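Local coordinates for cyclic di-GMP receptor atypical PilZ domain-containing protein (Xanthomonas campestris pv. campestris, PDB 3PH1) that is an atypical PilZ-domain protein, probably related to cyclic di-GMP signalling, and forms a four-chain assembly, at residues 20-25 against 107-112; 46-51 against 135-140. All coordinates share one frame; numbering follows the deposited sequence.

From the N terminus, helix 12-19 runs into the loop 20-25, which leads to strand 25-34 of the six-stranded antiparallel barrel. Interaction 1 ties that loop to the turn between strands 101-106 and 110-115, closing a loop of 81 residues. Helix 42-55 follows the first strand, and its residues 46-51 meet 135-140, the lead-in to strand 139-150, in interaction 2, closing a loop of 83. Because 46-51 falls between the two segments of interaction 1 and 135-140 comes after both, the two closures cross rather than nest. They do not touch, their centres lying 19 Å apart: interaction 1 sits at the surface, interaction 2 in the interior, on the same barrel.

Interaction 1 of 2, residues 20-25 against 107-112; sequences ADTLSC and SVRGIR
The loop 20-25 passes beside the turn that joins strands 101-106 and 110-115 of the PilZ barrel, with S24 and S107 closest at 4.5 Å between their CA atoms. Just beyond, a backbone pairing of C25 with W106 starts strand 25-34 on the sheet. L23 O lies 3.6 Å from S107 CA in a CA-H...O contact, and a water bridges the gap beside it: the water donates to L23 O and accepts from V108 N, which carries the turn's backbone N-H to the loop.

R109 is the long reach of the contact. It leaves the turn with CG beside its backbone N (chi1 -61°) and runs extended as far as NE, which brings the edge of the guanidinium to the carbonyl of A20, the first residue past helix 12-19. Both terminal nitrogens close end-on upon one atom, A20 O: NH1 stands at 2.8 Å from A20 O, and NH2 at 2.9 Å from the same oxygen. The oxygen lies in the guanidinium plane, and each bond is bent, with N-H...O angles near 140°. NH1 also has a weak bond to E17 O, so the arginine draws on carbonyls at and just past the C-terminal end of the helix, where the helix dipole may favour a positive charge.

T22 approaches R109 from the opposite direction and lies over one guanidinium face, its OG1 above the centre and its methyl nearer NH2.

S107 OG turns back on its own segment in an ST turn, accepting from R109 N, and also bonds to L18 O. Its CB is what faces the loop, lying 3.5 Å from L23 O and 3.6 Å from S24 OG.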
ATOM      1  N   ALA C  20     -38.856 -12.350   5.302  1.00 28.46           N
ATOM      2  CA  ALA C  20     -39.768 -13.362   4.778  1.00 30.08           C
ATOM      3  C   ALA C  20     -39.462 -13.720   3.320  1.00 30.80           C
ATOM      4  O   ALA C  20     -39.297 -12.837   2.470  1.00 30.09           O
ATOM      5  CB  ALA C  20     -41.222 -12.894   4.909  1.00 30.04           C
ATOM      6  N   ASP C  21     -39.369 -15.018   3.045  1.00 29.80           N
ATOM      7  CA  ASP C  21     -39.120 -15.527   1.692  1.00 31.10           C
ATOM      8  C   ASP C  21     -37.791 -15.153   1.012  1.00 30.79           C
ATOM      9  O   ASP C  21     -37.728 -15.033  -0.213  1.00 29.15           O
ATOM     10  CB  ASP C  21     -40.290 -15.152   0.761  1.00 32.40           C
ATOM     11  CG  ASP C  21     -41.629 -15.684   1.256  1.00 34.00           C
ATOM     12  OD1 ASP C  21     -41.644 -16.757   1.884  1.00 33.99           O
ATOM     13  OD2 ASP C  21     -42.669 -15.042   1.007  1.00 36.30           O
ATOM     14  N   THR C  22     -36.740 -14.963   1.806  1.00 31.18           N
ATOM     15  CA  THR C  22     -35.403 -14.681   1.282  1.00 32.41           C
ATOM     16  C   THR C  22     -34.399 -15.234   2.254  1.00 31.14           C
ATOM     17  O   THR C  22     -34.671 -15.345   3.451  1.00 30.19           O
ATOM     18  CB  THR C  22     -35.076 -13.176   1.110  1.00 34.54           C
ATOM     19  OG1 THR C  22     -35.393 -12.459   2.314  1.00 37.09           O
ATOM     20  CG2 THR C  22     -35.826 -12.607  -0.071  1.00 38.54           C
ATOM     21  N   LEU C  23     -33.232 -15.578   1.728  1.00 30.68           N
ATOM     22  CA  LEU C  23     -32.162 -16.119   2.534  1.00 31.25           C
ATOM     23  C   LEU C  23     -31.831 -15.060   3.581  1.00 33.32           C
ATOM     24  O   LEU C  23     -31.453 -13.938   3.241  1.00 31.62           O
ATOM     25  CB  LEU C  23     -30.942 -16.379   1.658  1.00 31.17           C
ATOM     26  CG  LEU C  23     -29.987 -17.484   2.101  1.00 34.52           C
ATOM     27  CD1 LEU C  23     -28.639 -17.257   1.441  1.00 34.18           C
ATOM     28  CD2 LEU C  23     -29.847 -17.492   3.611  1.00 35.19           C
ATOM     29  N   SER C  24     -32.004 -15.414   4.849  1.00 34.96           N
ATOM     30  CA  SER C  24     -31.718 -14.502   5.955  1.00 36.74           C
ATOM     31  C   SER C  24     -30.770 -15.234   6.861  1.00 36.75           C
ATOM     32  O   SER C  24     -31.100 -16.306   7.349  1.00 38.00           O
ATOM     33  CB  SER C  24     -32.993 -14.161   6.733  1.00 38.32           C
ATOM     34  OG  SER C  24     -33.888 -13.394   5.945  1.00 40.18           O
ATOM     35  N   CYS C  25     -29.599 -14.656   7.086  1.00 36.95           N
ATOM     36  CA  CYS C  25     -28.594 -15.284   7.929  1.00 37.46           C
ATOM     37  C   CYS C  25     -28.432 -14.569   9.264  1.00 37.12           C
ATOM     38  O   CYS C  25     -28.415 -13.333   9.329  1.00 34.04           O
ATOM     39  CB  CYS C  25     -27.243 -15.316   7.202  1.00 39.27           C
ATOM     40  SG  CYS C  25     -27.263 -16.166   5.606  1.00 41.45           S
ATOM     41  N   SER C 107     -30.058 -10.064   5.407  1.00 22.50           N
ATOM     42  CA  SER C 107     -30.644 -10.554   4.159  1.00 23.19           C
ATOM     43  C   SER C 107     -30.283  -9.522   3.081  1.00 21.54           C
ATOM     44  O   SER C 107     -29.674  -8.498   3.371  1.00 22.29           O
ATOM     45  CB  SER C 107     -32.174 -10.686   4.260  1.00 21.69           C
ATOM     46  OG  SER C 107     -32.820  -9.444   4.007  1.00 22.00           O
ATOM     47  N   VAL C 108     -30.655  -9.804   1.842  1.00 21.48           N
ATOM     48  CA  VAL C 108     -30.377  -8.922   0.730  1.00 22.47           C
ATOM     49  C   VAL C 108     -31.143  -7.606   0.873  1.00 23.21           C
ATOM     50  O   VAL C 108     -30.728  -6.578   0.337  1.00 25.54           O
ATOM     51  CB  VAL C 108     -30.792  -9.594  -0.608  1.00 23.38           C
ATOM     52  CG1 VAL C 108     -32.300  -9.781  -0.645  1.00 26.46           C
ATOM     53  CG2 VAL C 108     -30.343  -8.758  -1.789  1.00 25.03           C
ATOM     54  N   ARG C 109     -32.259  -7.648   1.599  1.00 24.27           N
ATOM     55  CA  ARG C 109     -33.119  -6.479   1.791  1.00 25.25           C
ATOM     56  C   ARG C 109     -32.700  -5.519   2.888  1.00 25.27           C
ATOM     57  O   ARG C 109     -32.885  -4.305   2.763  1.00 25.67           O
ATOM     58  CB  ARG C 109     -34.551  -6.916   2.094  1.00 25.71           C
ATOM     59  CG  ARG C 109     -35.222  -7.733   1.008  1.00 27.50           C
ATOM     60  CD  ARG C 109     -36.601  -8.151   1.474  1.00 28.69           C
ATOM     61  NE  ARG C 109     -37.170  -9.195   0.635  1.00 30.44           N
ATOM     62  CZ  ARG C 109     -37.925 -10.178   1.103  1.00 32.79           C
ATOM     63  NH1 ARG C 109     -38.193 -10.237   2.402  1.00 30.86           N
ATOM     64  NH2 ARG C 109     -38.401 -11.107   0.278  1.00 33.43           N
ATOM     65  N   GLY C 110     -32.167  -6.068   3.974  1.00 24.90           N
ATOM     66  CA  GLY C 110     -31.754  -5.243   5.099  1.00 23.89           C
ATOM     67  C   GLY C 110     -31.096  -6.046   6.205  1.00 25.01           C
ATOM     68  O   GLY C 110     -30.684  -7.197   5.995  1.00 22.90           O
ATOM     69  N   ILE C 111     -31.007  -5.446   7.391  1.00 24.95           N
ATOM     70  CA  ILE C 111     -30.372  -6.092   8.526  1.00 24.19           C
ATOM     71  C   ILE C 111     -30.977  -5.677   9.873  1.00 25.79           C
ATOM     72  O   ILE C 111     -31.479  -4.565  10.037  1.00 25.67           O
ATOM     73  CB  ILE C 111     -28.839  -5.786   8.513  1.00 25.91           C
ATOM     74  CG1 ILE C 111     -28.107  -6.598   9.578  1.00 26.50           C
ATOM     75  CG2 ILE C 111     -28.600  -4.294   8.726  1.00 23.26           C
ATOM     76  CD1 ILE C 111     -26.581  -6.473   9.473  1.00 27.55           C
ATOM     77  N   ARG C 112     -30.943  -6.603  10.823  1.00 26.06           N
ATOM     78  CA  ARG C 112     -31.432  -6.371  12.177  1.00 26.84           C
ATOM     79  C   ARG C 112     -30.186  -6.462  13.036  1.00 28.16           C
ATOM     80  O   ARG C 112     -29.549  -7.518  13.091  1.00 26.27           O
ATOM     81  CB  ARG C 112     -32.400  -7.467  12.600  1.00 28.62           C
ATOM     82  CG  ARG C 112     -32.859  -7.378  14.043  1.00 30.40           C
ATOM     83  CD  ARG C 112     -33.868  -8.486  14.342  1.00 32.63           C
ATOM     84  NE  ARG C 112     -33.224  -9.754  14.678  1.00 36.95           N
ATOM     85  CZ  ARG C 112     -33.673 -10.951  14.303  1.00 39.14           C
ATOM     86  NH1 ARG C 112     -34.771 -11.061  13.567  1.00 38.63           N
ATOM     87  NH2 ARG C 112     -33.029 -12.044  14.686  1.00 40.40           N
TER
HETATM   88  O   HOH W   1     -31.607 -12.357   1.158  1.00 27.44           O

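Interaction 2 of 2, residues 46-51 against 135-140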
ATOM      1  N   GLU C  46     -19.903  -3.337  -4.451  1.00 22.46           N
ATOM      2  CA  GLU C  46     -19.906  -4.517  -5.319  1.00 25.32           C
ATOM      3  C   GLU C  46     -18.490  -5.059  -5.532  1.00 24.47           C
ATOM      4  O   GLU C  46     -18.255  -6.259  -5.422  1.00 26.09           O
ATOM      5  CB  GLU C  46     -20.537  -4.200  -6.689  1.00 25.30           C
ATOM      6  CG  GLU C  46     -20.375  -5.341  -7.711  1.00 27.34           C
ATOM      7  CD  GLU C  46     -21.058  -5.081  -9.050  1.00 28.76           C
ATOM      8  OE1 GLU C  46     -21.302  -3.909  -9.388  1.00 30.95           O
ATOM      9  OE2 GLU C  46     -21.334  -6.062  -9.778  1.00 28.65           O
ATOM     10  N   THR C  47     -17.551  -4.171  -5.830  1.00 24.42           N
ATOM     11  CA  THR C  47     -16.175  -4.594  -6.059  1.00 26.46           C
ATOM     12  C   THR C  47     -15.593  -5.267  -4.832  1.00 25.67           C
ATOM     13  O   THR C  47     -14.920  -6.276  -4.947  1.00 29.13           O
ATOM     14  CB  THR C  47     -15.279  -3.417  -6.474  1.00 26.66           C
ATOM     15  OG1 THR C  47     -15.760  -2.873  -7.710  1.00 27.92           O
ATOM     16  CG2 THR C  47     -13.835  -3.892  -6.670  1.00 29.48           C
ATOM     17  N   LEU C  48     -15.863  -4.717  -3.659  1.00 23.71           N
ATOM     18  CA  LEU C  48     -15.369  -5.299  -2.425  1.00 24.85           C
ATOM     19  C   LEU C  48     -15.874  -6.739  -2.243  1.00 25.78           C
ATOM     20  O   LEU C  48     -15.106  -7.648  -1.932  1.00 26.44           O
ATOM     21  CB  LEU C  48     -15.824  -4.454  -1.217  1.00 22.96           C
ATOM     22  CG  LEU C  48     -15.686  -5.148   0.153  1.00 25.30           C
ATOM     23  CD1 LEU C  48     -14.225  -5.494   0.410  1.00 25.68           C
ATOM     24  CD2 LEU C  48     -16.244  -4.249   1.264  1.00 27.14           C
ATOM     25  N   LEU C  49     -17.180  -6.930  -2.421  1.00 26.42           N
ATOM     26  CA  LEU C  49     -17.802  -8.239  -2.249  1.00 26.81           C
ATOM     27  C   LEU C  49     -17.302  -9.276  -3.259  1.00 25.21           C
ATOM     28  O   LEU C  49     -16.925 -10.397  -2.887  1.00 23.07           O
ATOM     29  CB  LEU C  49     -19.337  -8.092  -2.326  1.00 27.54           C
ATOM     30  CG  LEU C  49     -20.119  -7.949  -1.005  1.00 28.89           C
ATOM     31  CD1 LEU C  49     -19.403  -7.035  -0.056  1.00 33.19           C
ATOM     32  CD2 LEU C  49     -21.523  -7.430  -1.287  1.00 28.83           C
ATOM     33  N   ARG C  50     -17.290  -8.902  -4.533  1.00 24.86           N
ATOM     34  CA  ARG C  50     -16.840  -9.818  -5.568  1.00 24.68           C
ATOM     35  C   ARG C  50     -15.356 -10.142  -5.413  1.00 26.09           C
ATOM     36  O   ARG C  50     -14.964 -11.303  -5.456  1.00 23.10           O
ATOM     37  CB  ARG C  50     -17.101  -9.234  -6.953  1.00 25.95           C
ATOM     38  CG  ARG C  50     -18.577  -9.140  -7.327  1.00 30.54           C
ATOM     39  CD  ARG C  50     -18.747  -8.777  -8.804  1.00 30.67           C
ATOM     40  NE  ARG C  50     -20.149  -8.578  -9.166  1.00 35.53           N
ATOM     41  CZ  ARG C  50     -21.098  -9.514  -9.116  1.00 35.37           C
ATOM     42  NH1 ARG C  50     -22.339  -9.210  -9.466  1.00 37.06           N
ATOM     43  NH2 ARG C  50     -20.819 -10.750  -8.724  1.00 34.26           N
ATOM     44  N   SER C  51     -14.535  -9.114  -5.226  1.00 25.63           N
ATOM     45  CA  SER C  51     -13.100  -9.325  -5.075  1.00 27.63           C
ATOM     46  C   SER C  51     -12.850 -10.229  -3.882  1.00 27.43           C
ATOM     47  O   SER C  51     -12.042 -11.151  -3.939  1.00 25.60           O
ATOM     48  CB  SER C  51     -12.386  -7.986  -4.872  1.00 29.44           C
ATOM     49  OG  SER C  51     -12.640  -7.103  -5.952  1.00 33.95           O
ATOM     50  N   LEU C 135      -9.544  -9.070   6.207  1.00 35.20           N
ATOM     51  CA  LEU C 135      -9.378  -7.789   5.516  1.00 35.89           C
ATOM     52  C   LEU C 135     -10.174  -6.728   6.274  1.00 36.04           C
ATOM     53  O   LEU C 135     -11.397  -6.791   6.353  1.00 33.29           O
ATOM     54  CB  LEU C 135      -9.883  -7.889   4.077  1.00 37.16           C
ATOM     55  CG  LEU C 135      -9.692  -6.704   3.126  1.00 37.84           C
ATOM     56  CD1 LEU C 135      -8.229  -6.525   2.784  1.00 39.03           C
ATOM     57  CD2 LEU C 135     -10.485  -6.957   1.856  1.00 40.00           C
ATOM     58  N   PRO C 136      -9.485  -5.729   6.838  1.00 38.08           N
ATOM     59  CA  PRO C 136     -10.147  -4.662   7.598  1.00 38.15           C
ATOM     60  C   PRO C 136     -10.892  -3.649   6.723  1.00 37.57           C
ATOM     61  O   PRO C 136     -10.715  -2.439   6.871  1.00 39.59           O
ATOM     62  CB  PRO C 136      -8.988  -4.033   8.358  1.00 38.97           C
ATOM     63  CG  PRO C 136      -7.884  -4.092   7.329  1.00 40.13           C
ATOM     64  CD  PRO C 136      -8.028  -5.498   6.764  1.00 39.38           C
ATOM     65  N   GLU C 137     -11.712  -4.141   5.802  1.00 36.32           N
ATOM     66  CA  GLU C 137     -12.469  -3.254   4.928  1.00 34.97           C
ATOM     67  C   GLU C 137     -13.938  -3.253   5.312  1.00 33.26           C
ATOM     68  O   GLU C 137     -14.506  -4.290   5.649  1.00 28.24           O
ATOM     69  CB  GLU C 137     -12.344  -3.681   3.469  1.00 37.62           C
ATOM     70  CG  GLU C 137     -11.751  -2.615   2.587  1.00 41.70           C
ATOM     71  CD  GLU C 137     -12.376  -1.256   2.808  1.00 43.53           C
ATOM     72  OE1 GLU C 137     -13.552  -1.089   2.449  1.00 49.75           O
ATOM     73  OE2 GLU C 137     -11.694  -0.355   3.351  1.00 43.04           O
ATOM     74  N   LEU C 138     -14.556  -2.084   5.253  1.00 32.21           N
ATOM     75  CA  LEU C 138     -15.959  -1.994   5.612  1.00 31.76           C
ATOM     76  C   LEU C 138     -16.881  -1.865   4.417  1.00 30.39           C
ATOM     77  O   LEU C 138     -16.571  -1.208   3.426  1.00 29.82           O
ATOM     78  CB  LEU C 138     -16.192  -0.820   6.568  1.00 32.43           C
ATOM     79  CG  LEU C 138     -15.407  -0.895   7.883  1.00 34.74           C
ATOM     80  CD1 LEU C 138     -15.855   0.220   8.836  1.00 36.00           C
ATOM     81  CD2 LEU C 138     -15.634  -2.257   8.519  1.00 36.14           C
ATOM     82  N   LEU C 139     -18.012  -2.543   4.513  1.00 31.56           N
ATOM     83  CA  LEU C 139     -19.035  -2.476   3.490  1.00 32.08           C
ATOM     84  C   LEU C 139     -20.024  -1.447   4.058  1.00 33.22           C
ATOM     85  O   LEU C 139     -20.507  -1.609   5.185  1.00 32.06           O
ATOM     86  CB  LEU C 139     -19.725  -3.834   3.335  1.00 29.66           C
ATOM     87  CG  LEU C 139     -20.864  -3.909   2.311  1.00 31.97           C
ATOM     88  CD1 LEU C 139     -20.293  -3.817   0.884  1.00 30.96           C
ATOM     89  CD2 LEU C 139     -21.639  -5.214   2.493  1.00 30.88           C
ATOM     90  N   GLN C 140     -20.291  -0.373   3.318  1.00 31.57           N
ATOM     91  CA  GLN C 140     -21.243   0.621   3.799  1.00 34.22           C
ATOM     92  C   GLN C 140     -22.446   0.587   2.886  1.00 33.50           C
ATOM     93  O   GLN C 140     -22.300   0.629   1.668  1.00 38.78           O
ATOM     94  CB  GLN C 140     -20.639   2.028   3.798  1.00 35.84           C
ATOM     95  CG  GLN C 140     -19.435   2.175   4.701  1.00 40.50           C
ATOM     96  CD  GLN C 140     -19.255   3.593   5.204  1.00 42.33           C
ATOM     97  OE1 GLN C 140     -18.346   3.873   5.984  1.00 46.11           O
ATOM     98  NE2 GLN C 140     -20.126   4.494   4.768  1.00 43.78           N
TER
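One face of the helical segment 46-51 lies against the chain at 135-140 as it enters strand 139-150 of the barrel, and the closest CA atoms, those of L48 and L139, are 7.5 Å apart. L48 is the centre of the packing. With CG anti to its backbone N (chi1 165°), it sends its two methyls to different parts of the opposing segment. CD2 rests against the backbone, 3.7 Å from L138 O, and against the CA and CB of L139. CD1 turns the other way, 4.0 Å from E137 CB and 4.3 Å from L135 CD2.

L49 starts off to one side of the interface, but its end swings in to L139, the two side chains meeting at about a right angle. The methyl pair L49 CD1 and L139 CD1 is tight at 3.5 Å, and L49 CD1 also has L139 CD2 close by. L168 and A171 of helix 165-185 pack on L49 as well, so the C-terminal helix joins the same apolar cluster.

E137 meets the helix mainly through its CB. Its chain bends at chi2 (-47°), and OE2 forms a salt bridge with R90 NE of the second subunit. L83 of that subunit packs on both S51 and L135, which places this contact beside an interface of the assembly.

Between the two segments the contact is mostly methyl packing, with one leucine methyl resting on a backbone carbonyl: leucines seat the helix on the barrel, while the carboxylate of E137, a buried residue, points on to R90 of the second subunit, whose positive charge would probably offset its own.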